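Galactose/lactose metabolism regulatory protein GAL80 (Saccharomyces cerevisiae, PDB 3BTV) represses the galactose and lactose metabolic genes of yeast by binding the activator GAL4 and blocking its transcriptional activity when no inducing sugar is present. Local coordinates at residues Q134-Y139 / L411-E416; V393-G396 / F402-L405; N29-W34 / I67-L72; A65-Q68 / N74-A77; K157-L162 / R359-I364. The protein carries 1 engineered substitution. All coordinates share one frame; numbering follows the deposited sequence.

Contact 1 (Q134-Y139 / L411-E416); sequences QAESIY and LHRLIE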
# COMPACT_ATOMS: atom_id res chain seq x y z
N GLN B 134 -4.92 -5.66 29.81
CA GLN B 134 -6.28 -6.03 30.16
C GLN B 134 -6.70 -7.33 29.48
O GLN B 134 -7.32 -8.19 30.11
CB GLN B 134 -7.27 -4.94 29.74
CG GLN B 134 -7.47 -3.82 30.74
CD GLN B 134 -8.69 -2.95 30.43
OE1 GLN B 134 -9.35 -3.12 29.40
NE2 GLN B 134 -9.00 -2.03 31.34
N ALA B 135 -6.38 -7.46 28.19
CA ALA B 135 -6.80 -8.64 27.43
C ALA B 135 -6.22 -9.91 28.04
O ALA B 135 -6.92 -10.92 28.21
CB ALA B 135 -6.40 -8.50 25.95
N GLU B 136 -4.94 -9.86 28.37
CA GLU B 136 -4.28 -10.99 29.03
C GLU B 136 -4.89 -11.34 30.38
O GLU B 136 -5.05 -12.52 30.70
CB GLU B 136 -2.77 -10.75 29.13
CG GLU B 136 -2.06 -11.17 27.86
CD GLU B 136 -0.68 -10.58 27.71
OE1 GLU B 136 -0.24 -9.83 28.61
OE2 GLU B 136 -0.02 -10.87 26.68
N SER B 137 -5.26 -10.33 31.16
CA SER B 137 -5.91 -10.59 32.45
C SER B 137 -7.23 -11.30 32.25
O SER B 137 -7.56 -12.24 32.97
CB SER B 137 -6.16 -9.30 33.22
OG SER B 137 -4.94 -8.76 33.71
N ILE B 138 -8.00 -10.82 31.27
CA ILE B 138 -9.30 -11.40 30.99
C ILE B 138 -9.13 -12.83 30.49
O ILE B 138 -9.86 -13.73 30.92
CB ILE B 138 -10.07 -10.58 29.94
CG1 ILE B 138 -10.41 -9.19 30.51
CG2 ILE B 138 -11.35 -11.31 29.53
CD1 ILE B 138 -10.98 -8.22 29.49
N TYR B 139 -8.18 -13.04 29.58
CA TYR B 139 -7.96 -14.39 29.08
C TYR B 139 -7.62 -15.31 30.23
O TYR B 139 -8.25 -16.34 30.43
CB TYR B 139 -6.85 -14.46 28.01
CG TYR B 139 -6.72 -15.88 27.49
CD1 TYR B 139 -7.63 -16.38 26.57
CD2 TYR B 139 -5.73 -16.73 27.98
CE1 TYR B 139 -7.54 -17.69 26.11
CE2 TYR B 139 -5.63 -18.04 27.52
CZ TYR B 139 -6.54 -18.51 26.60
OH TYR B 139 -6.45 -19.81 26.15
N LEU B 411 -4.81 -11.45 18.31
CA LEU B 411 -5.09 -10.23 17.56
C LEU B 411 -4.65 -9.00 18.37
O LEU B 411 -4.04 -8.07 17.83
CB LEU B 411 -6.59 -10.15 17.23
CG LEU B 411 -7.03 -9.01 16.31
CD1 LEU B 411 -6.15 -8.93 15.08
CD2 LEU B 411 -8.51 -9.19 15.92
N HIS B 412 -4.96 -9.01 19.67
CA HIS B 412 -4.50 -7.92 20.53
C HIS B 412 -2.98 -7.78 20.50
O HIS B 412 -2.46 -6.66 20.51
CB HIS B 412 -4.98 -8.10 21.96
CG HIS B 412 -6.26 -7.40 22.26
ND1 HIS B 412 -6.37 -6.03 22.25
CD2 HIS B 412 -7.49 -7.88 22.58
CE1 HIS B 412 -7.62 -5.69 22.54
NE2 HIS B 412 -8.31 -6.79 22.74
N ARG B 413 -2.26 -8.90 20.48
CA ARG B 413 -0.80 -8.85 20.43
C ARG B 413 -0.36 -8.19 19.15
O ARG B 413 0.63 -7.44 19.13
CB ARG B 413 -0.20 -10.25 20.53
CG ARG B 413 -0.34 -10.86 21.92
CD ARG B 413 0.18 -12.30 21.98
NE ARG B 413 0.12 -12.82 23.34
CZ ARG B 413 0.46 -14.06 23.70
NH1 ARG B 413 0.91 -14.93 22.79
NH2 ARG B 413 0.37 -14.43 24.97
N LEU B 414 -1.09 -8.46 18.07
CA LEU B 414 -0.77 -7.85 16.79
C LEU B 414 -1.05 -6.34 16.82
O LEU B 414 -0.26 -5.55 16.32
CB LEU B 414 -1.54 -8.52 15.64
CG LEU B 414 -1.23 -7.99 14.24
CD1 LEU B 414 0.25 -8.15 13.91
CD2 LEU B 414 -2.12 -8.69 13.16
N ILE B 415 -2.20 -5.96 17.37
CA ILE B 415 -2.54 -4.56 17.47
C ILE B 415 -1.53 -3.84 18.36
O ILE B 415 -1.06 -2.74 18.05
CB ILE B 415 -3.93 -4.36 18.08
CG1 ILE B 415 -5.02 -4.91 17.13
CG2 ILE B 415 -4.16 -2.89 18.34
CD1 ILE B 415 -4.94 -4.36 15.73
N GLU B 416 -1.20 -4.46 19.49
CA GLU B 416 -0.18 -3.88 20.37
C GLU B 416 1.08 -3.62 19.57
O GLU B 416 1.67 -2.54 19.66
CB GLU B 416 0.10 -4.79 21.56
CG GLU B 416 1.18 -4.27 22.51
CD GLU B 416 1.03 -2.79 22.84
OE1 GLU B 416 -0.11 -2.29 22.86
OE2 GLU B 416 2.06 -2.13 23.09
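Ala135 and His412 meet where helix 132-143 of the Rossmann-fold domain packs against helix 405-424, far along the chain. The methyl CB of Ala135 sits over one face of the His412 imidazole in a CH-pi contact, 4.0 Å from the ring centroid and 28° off the ring normal. It leans toward the CG-CD2 bond, since the nearest approach is from Ala135 CB to His412 CD2 at 3.6 Å. One residue further on in each helix the meeting becomes ionic. The extended chain of Glu136 reaches across to Arg413, the two side chains crossing at about a right angle, and OE2 lies at the guanidinium edge near its plane. With Glu136 OE2 3.9 Å from Arg413 NE, the salt bridge is long, so it probably adds electrostatic attraction more than a rigid tie, and the carboxylate and guanidinium planes are turned 79° apart.

Around this pair, the imidazole also meets the ring of Trp126, and its NE2 makes a weak hydrogen bond with Ala129 N, which probably helps fix the face offered to the alanine. Arg413 has its firmer partner in the C-terminal tail, where NH1 bonds to the carbonyl O of Ile433 while Tyr436 provides a cation-pi contact. Nearer the salt bridge, Glu136 OE2 lies almost equally close to a second guanidinium nitrogen, Arg413 NH2, at 4.0 Å.

Contact 2 (V393-G396 / F402-L405); sequences VMQG and FPTL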
# COMPACT_ATOMS: atom_id res chain seq x y z
N VAL B 393 -9.20 -24.66 22.41
CA VAL B 393 -8.49 -23.44 22.80
C VAL B 393 -8.71 -22.29 21.82
O VAL B 393 -8.91 -21.15 22.22
CB VAL B 393 -6.97 -23.70 22.93
CG1 VAL B 393 -6.25 -22.41 23.30
CG2 VAL B 393 -6.71 -24.77 23.97
N MET B 394 -8.67 -22.60 20.53
CA MET B 394 -8.75 -21.56 19.51
C MET B 394 -9.19 -22.13 18.18
O MET B 394 -8.94 -23.30 17.88
CB MET B 394 -7.38 -20.88 19.35
CG MET B 394 -6.28 -21.83 18.89
SD MET B 394 -4.64 -21.06 18.95
CE MET B 394 -4.85 -19.80 17.69
N GLN B 395 -9.82 -21.30 17.37
CA GLN B 395 -10.23 -21.74 16.05
C GLN B 395 -8.99 -21.82 15.17
O GLN B 395 -8.85 -22.74 14.36
CB GLN B 395 -11.26 -20.80 15.44
CG GLN B 395 -11.74 -21.27 14.07
CD GLN B 395 -12.65 -20.29 13.41
OE1 GLN B 395 -12.46 -19.08 13.53
NE2 GLN B 395 -13.65 -20.80 12.69
N GLY B 396 -8.08 -20.87 15.35
CA GLY B 396 -6.91 -20.79 14.50
C GLY B 396 -7.34 -20.55 13.07
O GLY B 396 -8.15 -19.67 12.79
N PHE B 402 -15.37 -21.75 15.92
CA PHE B 402 -15.60 -20.33 16.00
C PHE B 402 -14.43 -19.77 16.79
O PHE B 402 -13.81 -20.50 17.57
CB PHE B 402 -16.90 -20.06 16.76
CG PHE B 402 -17.03 -20.87 18.02
CD1 PHE B 402 -17.78 -22.03 18.05
CD2 PHE B 402 -16.37 -20.47 19.18
CE1 PHE B 402 -17.90 -22.77 19.21
CE2 PHE B 402 -16.48 -21.21 20.35
CZ PHE B 402 -17.25 -22.36 20.36
N PRO B 403 -14.12 -18.48 16.58
CA PRO B 403 -12.96 -17.87 17.23
C PRO B 403 -13.22 -17.68 18.71
O PRO B 403 -14.35 -17.42 19.12
CB PRO B 403 -12.84 -16.49 16.56
CG PRO B 403 -14.07 -16.33 15.73
CD PRO B 403 -14.98 -17.48 15.93
N THR B 404 -12.17 -17.81 19.51
CA THR B 404 -12.27 -17.76 20.95
C THR B 404 -11.49 -16.57 21.48
O THR B 404 -10.89 -15.82 20.71
CB THR B 404 -11.64 -19.01 21.56
OG1 THR B 404 -10.22 -18.95 21.40
CG2 THR B 404 -12.16 -20.25 20.86
N LEU B 405 -11.48 -16.41 22.79
CA LEU B 405 -10.70 -15.36 23.42
C LEU B 405 -9.19 -15.50 23.14
O LEU B 405 -8.45 -14.52 23.21
CB LEU B 405 -10.98 -15.31 24.93
CG LEU B 405 -11.98 -14.25 25.39
CD1 LEU B 405 -13.12 -14.04 24.39
CD2 LEU B 405 -12.52 -14.60 26.77
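The N-cap of helix 405-424 carries this contact, which ties the start of that helix to an earlier part of the loop preceding it. Thr404, the capping residue, gives its hydroxyl proton to the loop: OG1 donates to Val393 O at 2.7 Å, with the donor 19° from the carbonyl plane and a C=O...O angle of 138°. A chi1 of 71° places OG1 between the backbone N and the carbonyl carbon of Thr404, where the same oxygen also bonds Met406 N in the first turn of the helix. Thr404 CG2 lies 3.6 Å from Val393 O.

Beside this bond, Gln395 runs extended along Pro403, both side chains pointing the same way. Gln395 CB approaches Phe402 O to 3.3 Å, and its amide oxygen OE1 lies 3.8 Å from Pro403 CD. The polar end of Gln395 is bonded elsewhere, OE1 to Arg156 NH1 and NE2 to Glu400 O. Asp407 draws both segments together through its carboxylate, which receives the backbone N-H groups of Thr404, Gln395 and Gly396.

The threonine hydroxyl thus serves as donor and acceptor at once, satisfying a loop carbonyl and a helix-end amide with a single buried oxygen.

Contact 3 (N29-W34 / I67-L72); sequences NAAKGW and IQRLKL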
# COMPACT_ATOMS: atom_id res chain seq x y z
N ASN B 29 -30.75 -4.19 25.07
CA ASN B 29 -31.78 -3.20 25.35
C ASN B 29 -32.73 -3.05 24.17
O ASN B 29 -32.34 -2.62 23.09
CB ASN B 29 -31.14 -1.85 25.66
CG ASN B 29 -32.16 -0.80 26.05
OD1 ASN B 29 -33.36 -0.95 25.81
ND2 ASN B 29 -31.68 0.29 26.64
N ALA B 30 -34.00 -3.41 24.39
CA ALA B 30 -34.98 -3.43 23.31
C ALA B 30 -35.18 -2.07 22.63
O ALA B 30 -35.65 -2.01 21.49
CB ALA B 30 -36.30 -3.97 23.80
N ALA B 31 -34.81 -0.99 23.32
CA ALA B 31 -35.02 0.36 22.79
C ALA B 31 -33.75 1.03 22.28
O ALA B 31 -33.81 2.01 21.54
CB ALA B 31 -35.69 1.23 23.83
N LYS B 32 -32.59 0.51 22.68
CA LYS B 32 -31.33 1.17 22.40
C LYS B 32 -30.19 0.17 22.30
O LYS B 32 -30.26 -0.93 22.86
CB LYS B 32 -31.04 2.21 23.48
CG LYS B 32 -29.96 3.23 23.13
CD LYS B 32 -29.85 4.31 24.20
CE LYS B 32 -28.79 5.35 23.84
NZ LYS B 32 -28.66 6.40 24.89
N GLY B 33 -29.13 0.54 21.58
CA GLY B 33 -27.96 -0.31 21.45
C GLY B 33 -27.96 -1.18 20.21
O GLY B 33 -28.90 -1.16 19.42
N TRP B 34 -26.90 -1.95 20.04
CA TRP B 34 -26.75 -2.77 18.84
C TRP B 34 -26.93 -4.27 19.11
O TRP B 34 -27.04 -5.05 18.17
CB TRP B 34 -25.41 -2.51 18.17
CG TRP B 34 -24.25 -3.11 18.89
CD1 TRP B 34 -23.54 -4.22 18.51
CD2 TRP B 34 -23.67 -2.65 20.11
NE1 TRP B 34 -22.55 -4.47 19.42
CE2 TRP B 34 -22.60 -3.52 20.41
CE3 TRP B 34 -23.94 -1.58 20.97
CZ2 TRP B 34 -21.81 -3.36 21.55
CZ3 TRP B 34 -23.15 -1.42 22.10
CH2 TRP B 34 -22.10 -2.30 22.38
N ILE B 67 -37.46 -7.36 28.81
CA ILE B 67 -37.99 -8.71 28.96
C ILE B 67 -39.46 -8.69 28.62
O ILE B 67 -40.02 -9.69 28.15
CB ILE B 67 -37.79 -9.24 30.39
CG1 ILE B 67 -36.31 -9.20 30.77
CG2 ILE B 67 -38.32 -10.66 30.51
CD1 ILE B 67 -36.02 -9.72 32.17
N GLN B 68 -40.09 -7.55 28.84
CA GLN B 68 -41.51 -7.40 28.56
C GLN B 68 -41.71 -7.02 27.10
O GLN B 68 -42.46 -7.68 26.37
CB GLN B 68 -42.11 -6.33 29.47
CG GLN B 68 -43.62 -6.38 29.57
CD GLN B 68 -44.14 -5.57 30.73
OE1 GLN B 68 -43.38 -4.89 31.41
NE2 GLN B 68 -45.45 -5.66 30.98
N ARG B 69 -41.03 -5.97 26.67
CA ARG B 69 -41.17 -5.44 25.32
C ARG B 69 -40.82 -6.48 24.25
O ARG B 69 -41.19 -6.34 23.09
CB ARG B 69 -40.31 -4.19 25.15
CG ARG B 69 -40.31 -3.62 23.74
CD ARG B 69 -39.69 -2.23 23.71
NE ARG B 69 -39.56 -1.72 22.35
CZ ARG B 69 -39.17 -0.49 22.05
NH1 ARG B 69 -38.89 0.38 23.02
NH2 ARG B 69 -39.08 -0.11 20.78
N LEU B 70 -40.12 -7.53 24.66
CA LEU B 70 -39.72 -8.58 23.72
C LEU B 70 -40.42 -9.90 23.98
O LEU B 70 -40.27 -10.85 23.21
CB LEU B 70 -38.20 -8.78 23.75
CG LEU B 70 -37.37 -7.66 23.15
CD1 LEU B 70 -35.89 -8.00 23.21
CD2 LEU B 70 -37.80 -7.38 21.72
N LYS B 71 -41.19 -9.97 25.06
CA LYS B 71 -41.92 -11.19 25.41
C LYS B 71 -40.97 -12.35 25.75
O LYS B 71 -41.17 -13.47 25.30
CB LYS B 71 -42.84 -11.61 24.27
CG LYS B 71 -43.91 -10.59 23.91
CD LYS B 71 -45.05 -10.62 24.90
CE LYS B 71 -46.17 -9.71 24.46
NZ LYS B 71 -45.71 -8.31 24.31
N LEU B 72 -39.95 -12.06 26.55
CA LEU B 72 -38.98 -13.08 26.94
C LEU B 72 -39.46 -13.80 28.20
O LEU B 72 -38.97 -13.53 29.30
CB LEU B 72 -37.61 -12.45 27.17
CG LEU B 72 -37.21 -11.36 26.17
CD1 LEU B 72 -35.91 -10.67 26.58
CD2 LEU B 72 -37.11 -11.92 24.76
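Ala30 packs its methyl group into the angle between Arg69 and Leu70 at the end of helix 60-69, joining the loop after strand 21-26, the first strand of the Rossmann-fold sheet, to the neighbouring crossover helix. This is the close-packed part of the contact: Ala30 CB lies 3.8 Å from Arg69 CD and 3.9 Å from Leu70 CG, so one methyl touches the aliphatic stem of the arginine and the branch point of the leucine together.

The outer part is polar and open to solvent. The Arg69 side chain extends from the helix end with CG trans to the backbone N (chi1 176°) and stays stretched to NE, which carries the guanidinium past Ala30 and out along the loop. There one face of the group lies over the loop backbone, with Ala30 O 3.8 Å above the Arg69 guanidinium plane and over its centre. Ala31 CB also comes to 3.4 Å from Arg69 NH1.

The loop is shaped by an Asx turn, in which Asn29 OD1 accepts from Ala31 N at 2.9 Å, the donor standing 44° out of the carbonyl plane. Ala30 N bonds in turn to Thr66 OG1 on the helix. Beyond Leu70 the chain turns away in a Schellman motif at Lys71.

Because Ala30 O faces the flat side of the guanidinium instead of its N-H edge, its attraction for the arginine is probably diffuse, so the hold on the loop probably rests more on the methyl packing and the Thr66 bond.

Contact 4 (A65-Q68 / N74-A77); sequences ATIQ and NATA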
# COMPACT_ATOMS: atom_id res chain seq x y z
N ALA B 65 -38.09 -3.87 31.40
CA ALA B 65 -38.74 -3.31 30.23
C ALA B 65 -38.51 -4.20 29.01
O ALA B 65 -39.46 -4.57 28.32
CB ALA B 65 -38.21 -1.90 29.96
N THR B 66 -37.25 -4.55 28.76
CA THR B 66 -36.86 -5.35 27.59
C THR B 66 -37.48 -6.75 27.63
O THR B 66 -37.95 -7.26 26.61
CB THR B 66 -35.32 -5.49 27.49
OG1 THR B 66 -34.73 -4.21 27.23
CG2 THR B 66 -34.94 -6.47 26.39
N ILE B 67 -37.46 -7.36 28.81
CA ILE B 67 -37.99 -8.71 28.96
C ILE B 67 -39.46 -8.69 28.62
O ILE B 67 -40.02 -9.69 28.15
CB ILE B 67 -37.79 -9.24 30.39
CG1 ILE B 67 -36.31 -9.20 30.77
CG2 ILE B 67 -38.32 -10.66 30.51
CD1 ILE B 67 -36.02 -9.72 32.17
N GLN B 68 -40.09 -7.55 28.84
CA GLN B 68 -41.51 -7.40 28.56
C GLN B 68 -41.71 -7.02 27.10
O GLN B 68 -42.46 -7.68 26.37
CB GLN B 68 -42.11 -6.33 29.47
CG GLN B 68 -43.62 -6.38 29.57
CD GLN B 68 -44.14 -5.57 30.73
OE1 GLN B 68 -43.38 -4.89 31.41
NE2 GLN B 68 -45.45 -5.66 30.98
N ASN B 74 -38.96 -16.41 29.63
CA ASN B 74 -38.04 -17.23 30.41
C ASN B 74 -36.96 -16.39 31.08
O ASN B 74 -36.21 -16.88 31.92
CB ASN B 74 -37.40 -18.31 29.54
CG ASN B 74 -38.34 -19.45 29.24
OD1 ASN B 74 -37.96 -20.61 29.34
ND2 ASN B 74 -39.58 -19.12 28.90
N ALA B 75 -36.88 -15.12 30.69
CA ALA B 75 -35.85 -14.23 31.20
C ALA B 75 -36.28 -13.52 32.47
O ALA B 75 -37.37 -12.95 32.54
CB ALA B 75 -35.46 -13.21 30.13
N THR B 76 -35.42 -13.56 33.48
CA THR B 76 -35.63 -12.81 34.70
C THR B 76 -34.56 -11.73 34.81
O THR B 76 -33.40 -11.97 34.50
CB THR B 76 -35.59 -13.72 35.94
OG1 THR B 76 -34.35 -14.44 35.97
CG2 THR B 76 -36.73 -14.73 35.89
N ALA B 77 -34.97 -10.54 35.24
CA ALA B 77 -34.06 -9.39 35.33
C ALA B 77 -33.34 -9.34 36.68
O ALA B 77 -33.92 -8.97 37.69
CB ALA B 77 -34.82 -8.10 35.08
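Ile67 lays both of its branches over the chain from Ala75 to Ala77, bridging the last full turn of helix 60-69 and the start of strand 76-78. Ile67 CG2, the branch that points away from the backbone N, comes down on Ala75, at 3.2 Å from Ala75 O and 3.9 Å from Ala75 CB. The longer branch, with CG1 anti to the carbonyl carbon (chi1 -57°) and chi2 fully extended, drives CD1 further along the strand. There Ile67 CD1 touches Ala77 CB at 3.5 Å and lies 3.3 Å from Ala77 N, so the methyl group rests on the backbone as well as on the side chain.

Ala75 and Ala77 both turn their methyls toward the helix, whereas Thr76 between them turns its side chain away, and its backbone is hydrogen-bonded to Thr53 of the adjacent strand. Small residues at these two positions probably allow the isoleucine to approach closely. Cutting this side chain back to an alanine is likely to open a gap over the strand where CG2 and CD1 now rest on Ala75 and Ala77.

Leu55 of strand 50-56 also touches Ile67, and Ala75 packs on Ile52. Helix-to-strand packing of this kind is characteristic of the beta-alpha-beta crossover, here formed by strand 50-56, helix 60-69 and strand 76-78 in the Rossmann fold.

Contact 5 (K157-L162 / R359-I364); sequences KSPYIL and RNYNAI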
# COMPACT_ATOMS: atom_id res chain seq x y z
N LYS B 157 -17.10 -15.56 9.69
CA LYS B 157 -18.33 -16.30 9.36
C LYS B 157 -19.04 -15.72 8.14
O LYS B 157 -20.12 -16.18 7.77
CB LYS B 157 -19.32 -16.28 10.54
CG LYS B 157 -18.93 -17.17 11.70
CD LYS B 157 -18.68 -18.62 11.28
CE LYS B 157 -17.96 -19.37 12.39
NZ LYS B 157 -17.40 -20.69 11.97
N SER B 158 -18.46 -14.70 7.53
CA SER B 158 -19.03 -14.16 6.30
C SER B 158 -18.98 -15.20 5.18
O SER B 158 -18.02 -15.96 5.07
CB SER B 158 -18.26 -12.92 5.85
OG SER B 158 -18.48 -12.66 4.47
N PRO B 159 -20.02 -15.24 4.34
CA PRO B 159 -20.02 -16.23 3.26
C PRO B 159 -18.93 -15.88 2.25
O PRO B 159 -18.35 -16.77 1.63
CB PRO B 159 -21.41 -16.05 2.62
CG PRO B 159 -22.22 -15.28 3.64
CD PRO B 159 -21.24 -14.42 4.36
N TYR B 160 -18.66 -14.60 2.08
CA TYR B 160 -17.58 -14.17 1.19
C TYR B 160 -16.19 -14.60 1.67
O TYR B 160 -15.37 -15.08 0.89
CB TYR B 160 -17.62 -12.66 1.02
CG TYR B 160 -18.93 -12.18 0.43
CD1 TYR B 160 -19.90 -11.58 1.23
CD2 TYR B 160 -19.20 -12.34 -0.92
CE1 TYR B 160 -21.12 -11.14 0.68
CE2 TYR B 160 -20.41 -11.92 -1.47
CZ TYR B 160 -21.37 -11.33 -0.67
OH TYR B 160 -22.55 -10.90 -1.24
N ILE B 161 -15.94 -14.40 2.96
CA ILE B 161 -14.68 -14.81 3.55
C ILE B 161 -14.48 -16.32 3.43
O ILE B 161 -13.42 -16.77 3.01
CB ILE B 161 -14.61 -14.41 5.05
CG1 ILE B 161 -14.85 -12.91 5.20
CG2 ILE B 161 -13.28 -14.80 5.65
CD1 ILE B 161 -14.02 -12.08 4.29
N LEU B 162 -15.50 -17.09 3.79
CA LEU B 162 -15.37 -18.55 3.74
C LEU B 162 -15.15 -19.05 2.31
O LEU B 162 -14.34 -19.94 2.09
CB LEU B 162 -16.59 -19.21 4.38
CG LEU B 162 -16.63 -18.99 5.89
CD1 LEU B 162 -17.97 -19.42 6.45
CD2 LEU B 162 -15.48 -19.75 6.55
N ARG B 359 -27.09 -10.88 -3.28
CA ARG B 359 -27.88 -9.66 -3.22
C ARG B 359 -28.86 -9.76 -2.06
O ARG B 359 -29.43 -10.82 -1.80
CB ARG B 359 -28.62 -9.47 -4.54
CG ARG B 359 -28.01 -10.28 -5.66
CD ARG B 359 -28.18 -9.64 -7.02
NE ARG B 359 -27.32 -10.29 -8.00
CZ ARG B 359 -27.31 -9.99 -9.30
NH1 ARG B 359 -28.10 -9.04 -9.78
NH2 ARG B 359 -26.49 -10.65 -10.11
N ASN B 360 -29.03 -8.65 -1.36
CA ASN B 360 -29.92 -8.60 -0.20
C ASN B 360 -29.40 -9.38 1.00
O ASN B 360 -30.17 -9.79 1.87
CB ASN B 360 -31.33 -9.11 -0.57
CG ASN B 360 -32.07 -8.16 -1.49
OD1 ASN B 360 -31.87 -6.94 -1.44
ND2 ASN B 360 -32.93 -8.71 -2.33
N TYR B 361 -28.09 -9.60 1.06
CA TYR B 361 -27.50 -10.20 2.25
C TYR B 361 -27.19 -9.10 3.26
O TYR B 361 -26.51 -8.13 2.94
CB TYR B 361 -26.24 -11.01 1.94
CG TYR B 361 -25.60 -11.66 3.15
CD1 TYR B 361 -26.23 -12.70 3.83
CD2 TYR B 361 -24.38 -11.22 3.62
CE1 TYR B 361 -25.62 -13.29 4.94
CE2 TYR B 361 -23.77 -11.81 4.71
CZ TYR B 361 -24.39 -12.83 5.36
OH TYR B 361 -23.76 -13.38 6.46
N ASN B 362 -27.71 -9.27 4.47
CA ASN B 362 -27.42 -8.34 5.54
C ASN B 362 -26.21 -8.86 6.31
O ASN B 362 -26.34 -9.73 7.16
CB ASN B 362 -28.63 -8.24 6.46
CG ASN B 362 -28.53 -7.08 7.42
OD1 ASN B 362 -27.44 -6.54 7.67
ND2 ASN B 362 -29.66 -6.68 7.98
N ALA B 363 -25.04 -8.34 5.97
CA ALA B 363 -23.80 -8.84 6.54
C ALA B 363 -23.80 -8.62 8.04
O ALA B 363 -23.36 -9.48 8.80
CB ALA B 363 -22.61 -8.14 5.92
N ILE B 364 -24.31 -7.46 8.43
CA ILE B 364 -24.38 -7.05 9.83
C ILE B 364 -24.97 -8.13 10.72
O ILE B 364 -24.32 -8.62 11.65
CB ILE B 364 -25.26 -5.81 9.97
CG1 ILE B 364 -24.79 -4.72 9.00
CG2 ILE B 364 -25.25 -5.32 11.41
CD1 ILE B 364 -25.82 -3.64 8.77
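A chi1 of -180°, which swings CG to the far side of CA from the backbone N, and a chi2 of 69° bring the ring of Tyr361 up to Pro159, and the two side chains approach from opposite directions. The pyrrolidine ring meets the phenol end of the tyrosine: Pro159 CD is 3.4 Å from Tyr361 OH and 3.7 Å from Tyr361 CE2. Pro159 CG makes an off-centre CH-pi contact, 4.2 Å from the centroid of the Tyr361 ring and 29° off its normal. Tyr160 adds a looser touch from its own ring, with Tyr160 CE1 4.4 Å from Tyr361 CD2.

Each phenol is held by a partner beyond the contact. Tyr361 OH is hydrogen-bonded to Asn367 OD1 on helix 363-380, while Tyr160 OH bonds Leu358 N, just ahead of the 359-364 segment. A phenylalanine in place of Tyr361 would probably leave Asn367 OD1 without its hydroxyl mate, remove the closest touch on Pro159 CD and leave the ring freer to turn.

Arg370 of helix 363-380 touches both Pro159 and Tyr361, and its NE bonds Lys157 O. Pro159 itself opens helix 159-169, directly after the N-cap Ser158, whose OG accepts weak bonds from Tyr160 N and Ile161 N. The arrangement is a proline-aromatic CH-pi contact, made where the first residue of helix 159-169 meets the residue just ahead of Asn362, the N-cap of helix 363-380.

How the contacts relate
Contacts 3 and 4 form one cluster in the Rossmann domain, their centres about 8 Å apart. They share Ile67 and Gln68, and helix 60-69 meets the 29-34 loop in one and strand 76-78 in the other. Both close before contact 1 opens. The 134-139 to 411-416 pairing then spans most of the remaining chain, with contacts 5 and 2 following in order between its ends. Contacts 1 and 2, centres about 14 Å apart, touch through Tyr139; contact 2 lies at the N-cap of the helix that contact 1 uses further along, and touches contact 5 through Gln395 and Lys157. Contact 1 thus joins helix 405-424 to Rossmann helix 132-143, and contact 5 joins the starts of helices 159-169 and 363-380.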